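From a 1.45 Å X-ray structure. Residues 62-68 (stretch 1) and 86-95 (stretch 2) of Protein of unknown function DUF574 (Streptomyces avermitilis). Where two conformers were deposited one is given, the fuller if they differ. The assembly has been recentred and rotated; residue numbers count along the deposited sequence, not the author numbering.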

ATOM      1  N   ASN A  62      -4.855  -5.541   6.299  1.00 11.52           N
ATOM      2  CA  ASN A  62      -4.216  -4.458   5.553  1.00 11.84           C
ATOM      3  C   ASN A  62      -5.064  -4.037   4.348  1.00 11.24           C
ATOM      4  O   ASN A  62      -5.268  -2.830   4.108  1.00 12.90           O
ATOM      5  N   ARG A  63      -5.613  -5.009   3.623  1.00 11.03           N
ATOM      6  CA  ARG A  63      -6.483  -4.693   2.490  1.00 13.36           C
ATOM      7  C   ARG A  63      -7.728  -3.969   2.968  1.00 12.32           C
ATOM      8  O   ARG A  63      -8.162  -2.959   2.342  1.00 12.98           O
ATOM      9  N   ASP A  64      -8.359  -4.430   4.046  1.00 12.51           N
ATOM     10  CA  ASP A  64      -9.562  -3.800   4.581  1.00 12.66           C
ATOM     11  C   ASP A  64      -9.275  -2.344   5.012  1.00 13.36           C
ATOM     12  O   ASP A  64     -10.089  -1.442   4.790  1.00 12.56           O
ATOM     13  N   TRP A  65      -8.096  -2.130   5.599  1.00 13.01           N
ATOM     14  CA  TRP A  65      -7.647  -0.812   6.015  1.00 12.87           C
ATOM     15  C   TRP A  65      -7.551   0.110   4.787  1.00 12.37           C
ATOM     16  O   TRP A  65      -8.017   1.253   4.849  1.00 13.44           O
HETATM   17  N   MSE A  66      -6.952  -0.367   3.703  0.70 11.81           N
HETATM   18  CA  MSE A  66      -6.885   0.456   2.489  0.70 11.42           C
HETATM   19  C   MSE A  66      -8.287   0.912   2.108  0.70 11.82           C
HETATM   20  O   MSE A  66      -8.500   2.069   1.777  0.70 12.24           O
ATOM     21  N   ASN A  67      -9.235  -0.015   2.128  1.00 11.94           N
ATOM     22  CA  ASN A  67     -10.601   0.302   1.753  1.00 13.14           C
ATOM     23  C   ASN A  67     -11.155   1.437   2.638  1.00 12.74           C
ATOM     24  O   ASN A  67     -11.755   2.391   2.130  1.00 12.72           O
ATOM     25  N   ARG A  68     -10.979   1.359   3.956  1.00 12.26           N
ATOM     26  CA  ARG A  68     -11.495   2.379   4.859  1.00 12.20           C
ATOM     27  C   ARG A  68     -10.735   3.710   4.691  1.00 10.95           C
ATOM     28  O   ARG A  68     -11.357   4.774   4.742  1.00 13.18           O
ATOM     29  N   GLY A  86       3.120   1.196  -5.438  1.00 14.08           N
ATOM     30  CA  GLY A  86       3.147  -0.211  -5.007  1.00 14.71           C
ATOM     31  C   GLY A  86       1.757  -0.834  -4.998  1.00 14.07           C
ATOM     32  O   GLY A  86       1.303  -1.404  -4.011  1.00 16.40           O
ATOM     33  N   THR A  87       1.064  -0.717  -6.127  1.00 13.43           N
ATOM     34  CA  THR A  87      -0.325  -1.144  -6.256  1.00 13.13           C
ATOM     35  C   THR A  87      -0.566  -2.657  -5.987  1.00 13.01           C
ATOM     36  O   THR A  87      -1.598  -3.042  -5.379  1.00 15.00           O
ATOM     37  N   GLY A  88       0.348  -3.478  -6.433  1.00 12.78           N
ATOM     38  CA  GLY A  88       0.209  -4.920  -6.265  1.00 14.06           C
ATOM     39  C   GLY A  88      -0.798  -5.499  -7.255  1.00 13.48           C
ATOM     40  O   GLY A  88      -1.230  -4.841  -8.204  1.00 15.14           O
ATOM     41  N   ILE A  89      -1.206  -6.734  -7.009  1.00 12.73           N
ATOM     42  CA  ILE A  89      -2.151  -7.453  -7.877  0.50 12.80           C
ATOM     43  C   ILE A  89      -3.536  -6.818  -7.755  1.00 13.81           C
ATOM     44  O   ILE A  89      -4.044  -6.675  -6.632  1.00 15.04           O
ATOM     45  N   PRO A  90      -4.192  -6.460  -8.877  1.00 13.46           N
ATOM     46  CA  PRO A  90      -5.561  -5.939  -8.791  1.00 13.90           C
ATOM     47  C   PRO A  90      -6.480  -6.887  -8.016  1.00 16.52           C
ATOM     48  O   PRO A  90      -6.460  -8.101  -8.233  1.00 16.94           O
ATOM     49  N   THR A  91      -7.268  -6.331  -7.108  1.00 17.88           N
ATOM     50  CA  THR A  91      -8.174  -7.085  -6.251  1.00 20.54           C
ATOM     51  C   THR A  91      -9.407  -6.231  -5.964  1.00 21.27           C
ATOM     52  O   THR A  91      -9.297  -5.067  -5.622  1.00 21.41           O
ATOM     53  N   SER A  92     -10.580  -6.822  -6.057  1.00 21.14           N
ATOM     54  CA  SER A  92     -11.830  -6.097  -5.991  1.00 21.53           C
ATOM     55  C   SER A  92     -12.264  -5.870  -4.550  1.00 20.44           C
ATOM     56  O   SER A  92     -12.251  -6.808  -3.736  1.00 21.42           O
ATOM     57  N   PRO A  93     -12.657  -4.630  -4.204  1.00 18.91           N
ATOM     58  CA  PRO A  93     -12.616  -3.423  -5.021  1.00 18.00           C
ATOM     59  C   PRO A  93     -11.233  -2.788  -5.079  1.00 16.92           C
ATOM     60  O   PRO A  93     -10.519  -2.707  -4.071  1.00 17.45           O
ATOM     61  N   ASN A  94     -10.867  -2.317  -6.259  1.00 15.07           N
ATOM     62  CA  ASN A  94      -9.607  -1.593  -6.390  1.00 14.30           C
ATOM     63  C   ASN A  94      -9.810  -0.165  -5.904  1.00 14.08           C
ATOM     64  O   ASN A  94     -10.950   0.317  -5.776  1.00 14.06           O
ATOM     65  N   LEU A  95      -8.691   0.492  -5.629  1.00 14.12           N
ATOM     66  CA  LEU A  95      -8.693   1.852  -5.089  1.00 13.72           C
ATOM     67  C   LEU A  95      -9.608   2.761  -5.917  1.00 12.70           C
ATOM     68  O   LEU A  95     -10.450   3.492  -5.369  1.00 13.52           O
TER

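Stretch 1 is helical, and Arg-63, Met-66 and Asn-67 form the face that meets the loop of stretch 2. Arg-63 dominates. Its CB points toward the loop, and chi1 t, chi2 p, chi3 t carry the guanidinium in among the loop carbonyls. NH2 makes a weak hydrogen bond to Pro-93 O at 3.4 Å. NH2 also lies 3.0 Å from Thr-91 O. Thr-91 CB covers one face of the guanidinium, 3.9 Å from NH2.

Three waters complete the setting of this group. Water 2 accepts from Arg-63 NE (2.7 Å) and donates to Asn-67 OD1 (2.9 Å) and Pro-93 O (2.7 Å). Water 3 accepts from Arg-63 NH1 (2.9 Å) and donates to the carbonyls of Thr-87 and Ile-89. Water 1 links Arg-63 NH2 to Asn-94 OD1 (both 3.2 Å from the water) and accepts from Leu-95 N.

Asn-94 CB points away, but with chi1 m its OD1 comes nearer, 3.8 Å from Arg-63 NH2. Its OD1 accepts from Thr-91 N at 3.0 Å, which braces the loop.

Asn-67 starts sideways; with chi1 m its end comes nearer, and OD1 reaches 4.3 Å from Pro-93 CG. Pro-93 follows a cis peptide bond.

Met-66, a selenomethionine, is t, m, m. Its SE lies 4.4 Å from Leu-95 CB, and its CE 4.0 Å from Pro-93 O.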

ATOM      1  CB  ASN A  62      -2.814  -4.853   5.107  1.00 12.63           C
ATOM      2  CG  ASN A  62      -2.171  -3.799   4.208  1.00 15.08           C
ATOM      3  OD1 ASN A  62      -1.643  -2.817   4.716  1.00 16.09           O
ATOM      4  ND2 ASN A  62      -2.303  -3.971   2.900  1.00 15.90           N
ATOM      5  CB  ARG A  63      -6.809  -5.930   1.655  1.00 14.66           C
ATOM      6  CG  ARG A  63      -7.458  -5.564   0.290  1.00 16.98           C
ATOM      7  CD  ARG A  63      -6.479  -4.961  -0.709  1.00 20.25           C
ATOM      8  NE  ARG A  63      -7.164  -4.478  -1.919  1.00 21.15           N
ATOM      9  CZ  ARG A  63      -6.529  -4.063  -3.018  1.00 22.82           C
ATOM     10  NH1 ARG A  63      -5.196  -4.093  -3.075  1.00 22.76           N
ATOM     11  NH2 ARG A  63      -7.235  -3.620  -4.063  1.00 22.08           N
ATOM     12  CB  ASP A  64     -10.101  -4.590   5.789  1.00 13.35           C
ATOM     13  CG  ASP A  64     -10.726  -5.937   5.413  1.00 15.59           C
ATOM     14  OD1 ASP A  64     -11.050  -6.166   4.241  1.00 18.23           O
ATOM     15  OD2 ASP A  64     -10.882  -6.776   6.330  1.00 16.49           O
ATOM     16  CB  TRP A  65      -6.296  -0.873   6.785  1.00 13.35           C
ATOM     17  CG  TRP A  65      -5.843   0.513   7.185  1.00 12.58           C
ATOM     18  CD1 TRP A  65      -6.236   1.201   8.267  1.00 13.96           C
ATOM     19  CD2 TRP A  65      -4.980   1.382   6.437  1.00 13.68           C
ATOM     20  NE1 TRP A  65      -5.673   2.462   8.261  1.00 13.94           N
ATOM     21  CE2 TRP A  65      -4.911   2.593   7.134  1.00 14.34           C
ATOM     22  CE3 TRP A  65      -4.265   1.249   5.242  1.00 15.81           C
ATOM     23  CZ2 TRP A  65      -4.158   3.675   6.668  1.00 14.49           C
ATOM     24  CZ3 TRP A  65      -3.561   2.339   4.788  1.00 15.02           C
ATOM     25  CH2 TRP A  65      -3.487   3.507   5.508  1.00 15.24           C
HETATM   26  CB  MSE A  66      -6.256  -0.323   1.316  0.70 12.66           C
HETATM   27  CG  MSE A  66      -6.182   0.492   0.013  0.70 13.68           C
HETATM   28 SE   MSE A  66      -7.777   0.431  -1.134  0.52 14.63          SE
HETATM   29  CE  MSE A  66      -7.366  -1.120  -2.131  0.70 18.82           C
ATOM     30  CB  ASN A  67     -11.539  -0.914   1.858  1.00 14.35           C
ATOM     31  CG  ASN A  67     -11.212  -2.050   0.891  1.00 15.28           C
ATOM     32  OD1 ASN A  67     -10.421  -1.928  -0.030  1.00 17.87           O
ATOM     33  ND2 ASN A  67     -11.900  -3.155   1.087  1.00 17.10           N
ATOM     34  CB  ARG A  68     -11.445   1.901   6.315  1.00 12.64           C
ATOM     35  CG  ARG A  68     -12.247   0.664   6.565  1.00 12.67           C
ATOM     36  CD  ARG A  68     -12.499   0.413   8.029  1.00 12.06           C
ATOM     37  NE  ARG A  68     -11.317   0.384   8.887  1.00 12.28           N
ATOM     38  CZ  ARG A  68     -10.430  -0.608   8.933  1.00 12.57           C
ATOM     39  NH1 ARG A  68     -10.569  -1.688   8.182  1.00 13.30           N
ATOM     40  NH2 ARG A  68      -9.356  -0.503   9.709  1.00 13.28           N
ATOM     41  CB  THR A  87      -0.835  -0.776  -7.654  1.00 14.58           C
ATOM     42  OG1 THR A  87      -0.807   0.657  -7.769  1.00 16.54           O
ATOM     43  CG2 THR A  87      -2.299  -1.332  -7.917  1.00 15.50           C
ATOM     44  CB  ILE A  89      -2.275  -8.961  -7.460  0.50 12.70           C
ATOM     45  CG1 ILE A  89      -0.914  -9.692  -7.424  0.50 12.00           C
ATOM     46  CG2 ILE A  89      -3.259  -9.669  -8.374  0.50 11.63           C
ATOM     47  CD1 ILE A  89      -0.091  -9.582  -8.713  0.50 11.37           C
ATOM     48  CB  PRO A  90      -5.972  -5.818 -10.265  1.00 14.61           C
ATOM     49  CG  PRO A  90      -4.754  -5.580 -10.934  1.00 14.28           C
ATOM     50  CD  PRO A  90      -3.726  -6.449 -10.262  1.00 13.53           C
ATOM     51  CB  THR A  91      -7.514  -7.450  -4.907  1.00 24.27           C
ATOM     52  OG1 THR A  91      -6.203  -7.978  -5.145  1.00 27.22           O
ATOM     53  CG2 THR A  91      -8.374  -8.456  -4.135  1.00 23.83           C
ATOM     54  CB  SER A  92     -12.917  -6.897  -6.708  1.00 23.61           C
ATOM     55  OG  SER A  92     -14.053  -6.095  -6.896  1.00 26.28           O
ATOM     56  CB  PRO A  93     -13.598  -2.498  -4.298  1.00 19.22           C
ATOM     57  CG  PRO A  93     -13.435  -2.866  -2.892  1.00 19.42           C
ATOM     58  CD  PRO A  93     -13.218  -4.347  -2.871  1.00 20.22           C
ATOM     59  CB  ASN A  94      -9.142  -1.578  -7.840  1.00 15.58           C
ATOM     60  CG  ASN A  94      -8.621  -2.915  -8.295  1.00 17.36           C
ATOM     61  OD1 ASN A  94      -7.598  -3.379  -7.798  1.00 19.09           O
ATOM     62  ND2 ASN A  94      -9.315  -3.529  -9.253  1.00 20.93           N
ATOM     63  CB  LEU A  95      -7.256   2.399  -5.063  1.00 14.37           C
ATOM     64  CG  LEU A  95      -7.056   3.687  -4.273  1.00 15.37           C
ATOM     65  CD1 LEU A  95      -5.637   3.823  -3.755  1.00 18.37           C
ATOM     66  CD2 LEU A  95      -7.408   4.859  -5.087  1.00 16.99           C
TER
HETATM   67  O   HOH W   1      -6.320  -1.187  -5.919  1.00 17.90           O
HETATM   68  O   HOH W   2      -9.852  -4.114  -1.923  1.00 19.80           O
HETATM   69  O   HOH W   3      -4.268  -4.025  -5.776  1.00 20.83           O